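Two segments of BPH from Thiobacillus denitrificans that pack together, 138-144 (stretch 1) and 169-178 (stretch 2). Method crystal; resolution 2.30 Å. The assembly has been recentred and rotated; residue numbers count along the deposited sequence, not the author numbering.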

ATOM      1  N   GLY K 138      20.141 -16.809 -20.710  1.00 24.46           N
ATOM      2  CA  GLY K 138      19.904 -17.472 -19.438  1.00 24.33           C
ATOM      3  C   GLY K 138      20.544 -16.700 -18.290  1.00 24.29           C
ATOM      4  O   GLY K 138      21.334 -15.786 -18.496  1.00 23.67           O
ATOM      5  N   SER K 139      20.193 -17.080 -17.069  1.00 24.74           N
ATOM      6  CA  SER K 139      20.766 -16.477 -15.864  1.00 25.16           C
ATOM      7  C   SER K 139      22.284 -16.655 -15.813  1.00 25.49           C
ATOM      8  O   SER K 139      22.976 -15.881 -15.153  1.00 25.86           O
ATOM      9  CB  SER K 139      20.122 -17.096 -14.614  1.00 25.75           C
ATOM     10  OG  SER K 139      20.291 -18.523 -14.588  1.00 25.69           O
ATOM     11  N   GLY K 140      22.805 -17.671 -16.507  1.00 25.26           N
ATOM     12  CA  GLY K 140      24.252 -17.881 -16.587  1.00 25.23           C
ATOM     13  C   GLY K 140      25.036 -17.168 -17.685  1.00 24.95           C
ATOM     14  O   GLY K 140      26.228 -17.410 -17.816  1.00 24.14           O
ATOM     15  N   SER K 141      24.391 -16.291 -18.461  1.00 25.19           N
ATOM     16  CA  SER K 141      25.068 -15.587 -19.573  1.00 25.59           C
ATOM     17  C   SER K 141      26.317 -14.818 -19.206  1.00 25.49           C
ATOM     18  O   SER K 141      27.320 -14.943 -19.906  1.00 25.34           O
ATOM     19  CB  SER K 141      24.131 -14.656 -20.338  1.00 26.04           C
ATOM     20  OG  SER K 141      23.048 -14.264 -19.543  1.00 27.51           O
ATOM     21  N   PRO K 142      26.269 -14.018 -18.118  1.00 25.36           N
ATOM     22  CA  PRO K 142      27.421 -13.161 -17.873  1.00 25.02           C
ATOM     23  C   PRO K 142      28.682 -13.965 -17.654  1.00 24.84           C
ATOM     24  O   PRO K 142      29.722 -13.645 -18.220  1.00 25.50           O
ATOM     25  CB  PRO K 142      27.017 -12.349 -16.637  1.00 25.72           C
ATOM     26  CG  PRO K 142      25.864 -13.039 -16.031  1.00 25.43           C
ATOM     27  CD  PRO K 142      25.221 -13.866 -17.090  1.00 25.32           C
ATOM     28  N   TYR K 143      28.570 -15.031 -16.882  1.00 24.67           N
ATOM     29  CA  TYR K 143      29.659 -16.000 -16.717  1.00 24.49           C
ATOM     30  C   TYR K 143      30.097 -16.611 -18.054  1.00 24.48           C
ATOM     31  O   TYR K 143      31.297 -16.731 -18.311  1.00 25.43           O
ATOM     32  CB  TYR K 143      29.237 -17.143 -15.772  1.00 24.46           C
ATOM     33  CG  TYR K 143      28.652 -16.725 -14.445  1.00 24.33           C
ATOM     34  CD1 TYR K 143      29.474 -16.509 -13.334  1.00 24.85           C
ATOM     35  CD2 TYR K 143      27.277 -16.561 -14.285  1.00 24.08           C
ATOM     36  CE1 TYR K 143      28.948 -16.135 -12.105  1.00 24.62           C
ATOM     37  CE2 TYR K 143      26.746 -16.181 -13.062  1.00 23.95           C
ATOM     38  CZ  TYR K 143      27.593 -15.971 -11.980  1.00 24.37           C
ATOM     39  OH  TYR K 143      27.084 -15.594 -10.775  1.00 24.23           O
ATOM     40  N   ALA K 144      29.141 -17.021 -18.890  1.00 23.86           N
ATOM     41  CA  ALA K 144      29.471 -17.605 -20.192  1.00 24.15           C
ATOM     42  C   ALA K 144      30.156 -16.612 -21.142  1.00 24.70           C
ATOM     43  O   ALA K 144      31.088 -16.987 -21.879  1.00 25.16           O
ATOM     44  CB  ALA K 144      28.231 -18.192 -20.857  1.00 23.77           C
ATOM     45  N   ALA K 169      31.606 -22.540 -17.402  1.00 31.85           N
ATOM     46  CA  ALA K 169      31.895 -21.409 -16.530  1.00 32.03           C
ATOM     47  C   ALA K 169      30.659 -21.036 -15.718  1.00 32.14           C
ATOM     48  O   ALA K 169      30.747 -20.730 -14.514  1.00 32.32           O
ATOM     49  CB  ALA K 169      32.358 -20.215 -17.346  1.00 31.75           C
ATOM     50  N   ALA K 170      29.507 -21.056 -16.378  1.00 31.87           N
ATOM     51  CA  ALA K 170      28.247 -20.760 -15.699  1.00 31.96           C
ATOM     52  C   ALA K 170      27.923 -21.828 -14.666  1.00 31.90           C
ATOM     53  O   ALA K 170      27.594 -21.513 -13.515  1.00 33.30           O
ATOM     54  CB  ALA K 170      27.115 -20.619 -16.698  1.00 31.86           C
ATOM     55  N   ALA K 171      28.051 -23.092 -15.061  1.00 30.87           N
ATOM     56  CA  ALA K 171      27.793 -24.193 -14.135  1.00 29.70           C
ATOM     57  C   ALA K 171      28.715 -24.146 -12.918  1.00 29.43           C
ATOM     58  O   ALA K 171      28.343 -24.563 -11.842  1.00 29.74           O
ATOM     59  CB  ALA K 171      27.935 -25.511 -14.843  1.00 29.43           C
ATOM     60  N   GLU K 172      29.920 -23.633 -13.102  1.00 29.26           N
ATOM     61  CA  GLU K 172      30.909 -23.572 -12.043  1.00 29.33           C
ATOM     62  C   GLU K 172      30.489 -22.567 -10.967  1.00 29.17           C
ATOM     63  O   GLU K 172      30.695 -22.793  -9.787  1.00 29.28           O
ATOM     64  CB  GLU K 172      32.260 -23.179 -12.643  1.00 29.40           C
ATOM     65  CG  GLU K 172      33.426 -23.183 -11.674  1.00 30.36           C
ATOM     66  CD  GLU K 172      34.002 -24.570 -11.442  1.00 31.04           C
ATOM     67  OE1 GLU K 172      33.378 -25.576 -11.842  1.00 31.09           O
ATOM     68  OE2 GLU K 172      35.093 -24.653 -10.858  1.00 31.31           O
ATOM     69  N   PHE K 173      29.882 -21.463 -11.384  1.00 29.22           N
ATOM     70  CA  PHE K 173      29.612 -20.364 -10.475  1.00 29.24           C
ATOM     71  C   PHE K 173      28.157 -20.017 -10.202  1.00 28.48           C
ATOM     72  O   PHE K 173      27.898 -19.229  -9.287  1.00 27.67           O
ATOM     73  CB  PHE K 173      30.356 -19.119 -10.962  1.00 29.74           C
ATOM     74  CG  PHE K 173      31.830 -19.243 -10.845  1.00 29.67           C
ATOM     75  CD1 PHE K 173      32.436 -19.168  -9.604  1.00 30.26           C
ATOM     76  CD2 PHE K 173      32.608 -19.478 -11.960  1.00 30.03           C
ATOM     77  CE1 PHE K 173      33.807 -19.305  -9.477  1.00 30.95           C
ATOM     78  CE2 PHE K 173      33.983 -19.594 -11.853  1.00 30.26           C
ATOM     79  CZ  PHE K 173      34.585 -19.504 -10.608  1.00 30.95           C
ATOM     80  N   HIS K 174      27.213 -20.595 -10.948  1.00 27.85           N
ATOM     81  CA  HIS K 174      25.807 -20.227 -10.772  1.00 27.75           C
ATOM     82  C   HIS K 174      24.823 -21.373 -10.524  1.00 27.83           C
ATOM     83  O   HIS K 174      24.762 -22.352 -11.283  1.00 27.71           O
ATOM     84  CB  HIS K 174      25.326 -19.407 -11.957  1.00 27.55           C
ATOM     85  CG  HIS K 174      24.104 -18.608 -11.657  1.00 27.73           C
ATOM     86  ND1 HIS K 174      22.853 -18.980 -12.089  1.00 27.83           N
ATOM     87  CD2 HIS K 174      23.935 -17.484 -10.923  1.00 28.09           C
ATOM     88  CE1 HIS K 174      21.965 -18.106 -11.653  1.00 28.22           C
ATOM     89  NE2 HIS K 174      22.597 -17.192 -10.938  1.00 28.57           N
ATOM     90  N   ASP K 175      23.986 -21.200  -9.502  1.00 27.95           N
ATOM     91  CA  ASP K 175      23.171 -22.309  -8.998  1.00 28.01           C
ATOM     92  C   ASP K 175      22.019 -22.755  -9.921  1.00 27.81           C
ATOM     93  O   ASP K 175      21.379 -23.780  -9.655  1.00 27.33           O
ATOM     94  CB  ASP K 175      22.668 -22.021  -7.575  1.00 28.07           C
ATOM     95  CG  ASP K 175      21.709 -20.842  -7.500  1.00 28.27           C
ATOM     96  OD1 ASP K 175      21.131 -20.461  -8.536  1.00 26.84           O
ATOM     97  OD2 ASP K 175      21.527 -20.297  -6.369  1.00 29.55           O
ATOM     98  N   GLU K 176      21.756 -22.000 -10.983  1.00 27.42           N
ATOM     99  CA  GLU K 176      20.718 -22.368 -11.938  1.00 28.27           C
ATOM    100  C   GLU K 176      21.254 -23.106 -13.173  1.00 28.04           C
ATOM    101  O   GLU K 176      20.490 -23.443 -14.061  1.00 28.28           O
ATOM    102  CB  GLU K 176      19.919 -21.119 -12.354  1.00 29.01           C
ATOM    103  CG  GLU K 176      19.231 -20.432 -11.181  1.00 29.35           C
ATOM    104  CD  GLU K 176      18.285 -19.312 -11.582  1.00 29.77           C
ATOM    105  OE1 GLU K 176      18.409 -18.755 -12.690  1.00 30.90           O
ATOM    106  OE2 GLU K 176      17.395 -18.974 -10.777  1.00 30.84           O
ATOM    107  N   SER K 177      22.557 -23.368 -13.228  1.00 28.70           N
ATOM    108  CA  SER K 177      23.163 -24.073 -14.362  1.00 28.57           C
ATOM    109  C   SER K 177      23.938 -25.287 -13.866  1.00 29.26           C
ATOM    110  O   SER K 177      24.565 -25.222 -12.808  1.00 29.03           O
ATOM    111  CB  SER K 177      24.109 -23.125 -15.111  1.00 28.49           C
ATOM    112  OG  SER K 177      23.403 -22.085 -15.776  1.00 28.02           O
ATOM    113  N   GLY K 178      23.917 -26.389 -14.624  1.00 30.26           N
ATOM    114  CA  GLY K 178      24.612 -27.617 -14.209  1.00 30.65           C
ATOM    115  C   GLY K 178      25.066 -28.523 -15.334  1.00 31.77           C
ATOM    116  O   GLY K 178      24.445 -28.569 -16.396  1.00 31.25           O
TER
HETATM  117  O   HOH W   1      22.339 -20.121 -14.552  1.00 21.98           O

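The contact joins the start of one helix to the end of another, and Tyr-143 has the largest share of it. Its chi1 is m (-51°) and its chi2 is -89°. This conformation lays the ring along the last turn of the second helix, obliquely to Ala-170, Phe-173 and His-174. Tyr-143 CE1 lies 3.5 Å from Phe-173 CB, and Tyr-143 CB lies 4.2 Å from Ala-170 CB. Phe-173 meets the tyrosine near the base of its side chain. Its CA-to-CB bond points toward stretch 1, but with chi1 m (-68°) the end of the side chain leads away.

His-174 is the first residue after the helix to leave helical phi/psi. Its chi1 is t (-160°), which places the imidazole beside Ser-139, with His-174 CE1 3.4 Å from Ser-139 OG. Ser-139 O lies over one face of this ring, and Tyr-143 OH sits at its edge, 3.7 Å from His-174 CD2. The tyrosine and histidine rings are oblique, with planes at 41° and centroids 5.6 Å apart.

Ser-139 adopts chi1 p (57°), which sets its OG where it meets both Glu-176 OE1 and water 1. Ser-139 OG donates a hydrogen bond to Glu-176 OE1 at 2.7 Å. Glu-176 reaches it with chi1 m and an extended chi2 (t). Water 1 donates to Ser-139 OG at 2.6 Å. The same water hydrogen-bonds to His-174 ND1 at 2.8 Å and to Ser-177 OG at 2.5 Å, so it links three side chains across the contact.

The backbones come close at Gly-140, whose CA is 5.0 Å from Ala-170 CA. An ideal CB on Gly-140 would clash with Ala-170 CB at 2.9 Å and sit tightly against Ser-177 OG at 3.1 Å. Gly-140 is the N-cap residue. The CA-to-CB bond of Ser-141 points away from stretch 2. Its chi1 of 24° lies between wells and goes with the hydrogen bond that Ser-141 OG donates back to Gly-138 O at 2.5 Å.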